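Local coordinates for periplasmic oligopeptide-binding protein (Burkholderia pseudomallei, PDB 3ZS6) that probably binds oligopeptides in the periplasm and hands them to an ABC transport system for uptake into the cell, at residues A[455-458]-A[459-463]; A[389-392]-A[393-396]. All blocks are in the same frame, centred on the assembly; numbering follows the deposited sequence.

Interaction 1: A[455-458]-A[459-463]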
# COMPACT_ATOMS: atom_id res chain seq x y z
N LEU A 455 15.86 12.87 -13.31
CA LEU A 455 16.14 13.33 -11.95
C LEU A 455 15.60 12.37 -10.89
O LEU A 455 16.24 12.14 -9.87
CB LEU A 455 15.60 14.75 -11.74
CG LEU A 455 16.33 15.85 -12.52
CD1 LEU A 455 15.83 17.24 -12.11
CD2 LEU A 455 17.83 15.75 -12.30
N LEU A 456 14.42 11.79 -11.12
CA LEU A 456 13.86 10.85 -10.16
C LEU A 456 14.68 9.57 -10.11
O LEU A 456 14.85 8.96 -9.05
CB LEU A 456 12.39 10.54 -10.46
CG LEU A 456 11.40 11.69 -10.29
CD1 LEU A 456 9.97 11.19 -10.50
CD2 LEU A 456 11.54 12.34 -8.91
N THR A 457 15.20 9.16 -11.27
CA THR A 457 16.04 7.98 -11.36
C THR A 457 17.33 8.23 -10.59
O THR A 457 17.79 7.38 -9.81
CB THR A 457 16.37 7.63 -12.82
OG1 THR A 457 15.16 7.35 -13.53
CG2 THR A 457 17.29 6.42 -12.89
N GLN A 458 17.92 9.41 -10.80
CA GLN A 458 19.13 9.79 -10.09
C GLN A 458 18.91 9.78 -8.58
O GLN A 458 19.71 9.23 -7.83
CB GLN A 458 19.64 11.16 -10.55
CG GLN A 458 20.89 11.61 -9.83
CD GLN A 458 21.34 13.00 -10.24
OE1 GLN A 458 20.70 13.65 -11.07
NE2 GLN A 458 22.43 13.47 -9.64
N ALA A 459 17.81 10.38 -8.14
CA ALA A 459 17.45 10.40 -6.72
C ALA A 459 17.21 9.00 -6.14
O ALA A 459 17.64 8.71 -5.02
CB ALA A 459 16.24 11.29 -6.49
N HIS A 460 16.51 8.15 -6.88
CA HIS A 460 16.26 6.78 -6.41
C HIS A 460 17.58 6.03 -6.24
O HIS A 460 17.84 5.47 -5.17
CB HIS A 460 15.30 6.01 -7.34
CG HIS A 460 15.04 4.60 -6.89
ND1 HIS A 460 15.26 3.51 -7.70
CD2 HIS A 460 14.58 4.11 -5.72
CE1 HIS A 460 14.95 2.40 -7.05
NE2 HIS A 460 14.54 2.74 -5.84
N ASP A 461 18.40 6.02 -7.28
CA ASP A 461 19.73 5.39 -7.23
C ASP A 461 20.54 5.90 -6.04
O ASP A 461 21.18 5.12 -5.32
CB ASP A 461 20.53 5.67 -8.50
CG ASP A 461 19.95 4.99 -9.74
OD1 ASP A 461 19.06 4.12 -9.60
OD2 ASP A 461 20.41 5.33 -10.85
N LEU A 462 20.53 7.21 -5.84
CA LEU A 462 21.30 7.81 -4.76
C LEU A 462 20.85 7.25 -3.41
O LEU A 462 21.68 6.85 -2.58
CB LEU A 462 21.15 9.34 -4.76
CG LEU A 462 22.03 10.08 -3.76
CD1 LEU A 462 23.50 9.74 -3.99
CD2 LEU A 462 21.81 11.60 -3.84
N ALA A 463 19.54 7.21 -3.20
CA ALA A 463 18.99 6.65 -1.97
C ALA A 463 19.35 5.17 -1.78
O ALA A 463 19.71 4.75 -0.69
CB ALA A 463 17.49 6.83 -1.92
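Two successive turns of helix 449-464 meet here, with Thr457 and Asp461 on one flank and Leu455, Leu456 and Ala459 on another. Four i to i+4 backbone hydrogen bonds, from Ala459 N to Leu455 O through Leu462 N to Gln458 O, join the segments. Among them, the bond from Asp461 N to Thr457 O measures 2.9 Å and links the residues of the Thr457-Asp461 pair directly. N-H...O angles of 155° to 172° and helical phi/psi values throughout show an unbroken alpha-helix.

Thr457 and Asp461 run side by side in the same direction. The methyl CG2 of Thr457 is 3.9 Å from Asp461 OD2, a van der Waals contact. Thr457 OG1 lies beside its own backbone N (chi1 -61°), turned back along the helix to bond Ala453 O, and it also bonds Gln315 N. The carboxylate bends back over the preceding turn, its CG 3.2 Å from Thr457 O, while OD2 forms a salt bridge with Arg316. On the next flank, CG of His460 points anti to the backbone N, which carries the ring off the preceding turn; its NE2 bonds Leu306 N. Ala459 and Leu456 both pack on Phe417.

Thr457, His460 and Asp461 thus tie two adjoining flanks of the helix to Leu306, Gln315 and Arg316, and the Arg316 partner would be expected to favour the charged form of Asp461.

Interaction 2: A[389-392]-A[393-396]; sequences VLMK and QRHD
With its chain bent at chi3 (-42°), Arg394 folds its guanidinium back beside the preceding turn, where it passes obliquely across Leu390. NH1 lies 3.8 Å from Leu390 CD2. One water links the two turns: it accepts from Arg394 NE at 2.9 Å, in the guanidinium plane at its edge, and donates to Met391 O at 3.1 Å. Beyond the segments NH1 bonds Arg403 O, so at least two of the three guanidinium nitrogens have hydrogen-bond partners, which limits rotation of the group.

Val389 and Gln393 run alongside each other, CG1 of the valine 3.8 Å from the amide carbon CD. The amide oxygen OE1 is buried by this contact and has no partner in the model. Met391 O also receives His395 N at 3.1 Å, with an N-H...O angle of 169°, and has His395 CD2 3.3 Å away; the far end of that ring reaches Glu24 through NE2.

Of the four i to i+4 bonds between the segments, Asp396 N to Lys392 O is the most bent (143°). Arg394 also packs on an apolar side chain of the bound peptide, placing this helix turn at the peptide-binding site of a family 5 solute-binding protein.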
# COMPACT_ATOMS: atom_id res chain seq x y z
N VAL A 389 0.01 -5.12 14.81
CA VAL A 389 1.07 -4.89 15.78
C VAL A 389 2.38 -4.60 15.05
O VAL A 389 3.12 -3.69 15.42
CB VAL A 389 1.24 -6.11 16.71
CG1 VAL A 389 2.57 -6.04 17.48
CG2 VAL A 389 0.05 -6.20 17.67
N LEU A 390 2.66 -5.37 14.01
CA LEU A 390 3.87 -5.15 13.23
C LEU A 390 3.89 -3.72 12.70
O LEU A 390 4.91 -3.04 12.81
CB LEU A 390 3.95 -6.14 12.06
CG LEU A 390 5.21 -6.00 11.19
CD1 LEU A 390 6.46 -6.20 12.06
CD2 LEU A 390 5.18 -7.00 10.04
N MET A 391 2.77 -3.27 12.13
CA MET A 391 2.71 -1.92 11.60
C MET A 391 3.06 -0.88 12.66
O MET A 391 3.85 0.03 12.40
CB MET A 391 1.33 -1.61 10.98
CG MET A 391 1.25 -1.88 9.48
SD MET A 391 -0.25 -1.24 8.69
CE MET A 391 -1.50 -1.71 9.89
N LYS A 392 2.48 -1.02 13.85
CA LYS A 392 2.76 -0.10 14.95
C LYS A 392 4.22 -0.17 15.37
O LYS A 392 4.86 0.85 15.59
CB LYS A 392 1.84 -0.39 16.14
CG LYS A 392 0.38 -0.11 15.87
CD LYS A 392 -0.49 -0.41 17.09
CE LYS A 392 -1.97 -0.15 16.80
NZ LYS A 392 -2.82 -0.38 18.00
N GLN A 393 4.74 -1.39 15.48
CA GLN A 393 6.14 -1.54 15.89
C GLN A 393 7.11 -0.87 14.92
O GLN A 393 8.08 -0.25 15.34
CB GLN A 393 6.49 -3.01 16.09
CG GLN A 393 5.95 -3.59 17.39
CD GLN A 393 6.28 -5.06 17.55
OE1 GLN A 393 6.59 -5.75 16.58
NE2 GLN A 393 6.21 -5.55 18.79
N ARG A 394 6.84 -0.98 13.62
CA ARG A 394 7.69 -0.33 12.62
C ARG A 394 7.63 1.20 12.75
O ARG A 394 8.66 1.88 12.73
CB ARG A 394 7.33 -0.80 11.19
CG ARG A 394 7.64 -2.28 10.94
CD ARG A 394 7.32 -2.73 9.51
NE ARG A 394 6.04 -2.21 9.01
CZ ARG A 394 5.24 -2.83 8.14
NH1 ARG A 394 5.55 -4.05 7.69
NH2 ARG A 394 4.12 -2.24 7.72
N HIS A 395 6.42 1.75 12.90
CA HIS A 395 6.28 3.20 13.12
C HIS A 395 7.08 3.66 14.34
O HIS A 395 7.68 4.73 14.32
CB HIS A 395 4.80 3.60 13.31
CG HIS A 395 4.05 3.77 12.02
ND1 HIS A 395 4.38 4.73 11.09
CD2 HIS A 395 2.97 3.10 11.52
CE1 HIS A 395 3.54 4.64 10.06
NE2 HIS A 395 2.69 3.67 10.30
N ASP A 396 7.08 2.84 15.39
CA ASP A 396 7.67 3.24 16.67
C ASP A 396 9.13 2.79 16.77
O ASP A 396 9.79 3.01 17.80
CB ASP A 396 6.88 2.66 17.85
CG ASP A 396 5.46 3.24 17.95
OD1 ASP A 396 5.18 4.25 17.28
OD2 ASP A 396 4.63 2.69 18.71
O HOH W 1 4.40 0.21 9.38

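From the N terminus, the chain first reaches interaction 2 on helix 387-395, between strands 379-385 and 401-407, and then interaction 1 on helix 449-464, ahead of strand 470-480. The two are in series, neither nested nor crossed, and each spans a helix turn without closing a loop. Their centres are 27 Å apart and their nearest atoms about 18 Å, so they do not touch. Strands 401-407 and 470-480 both pair with strand 260-266 in one mixed sheet. Interaction 2 joins its helix to that sheet, to the segment around Glu24 and to the bound peptide; interaction 1 joins its helix to segment 306-318 and helices 414-417 and 434-443.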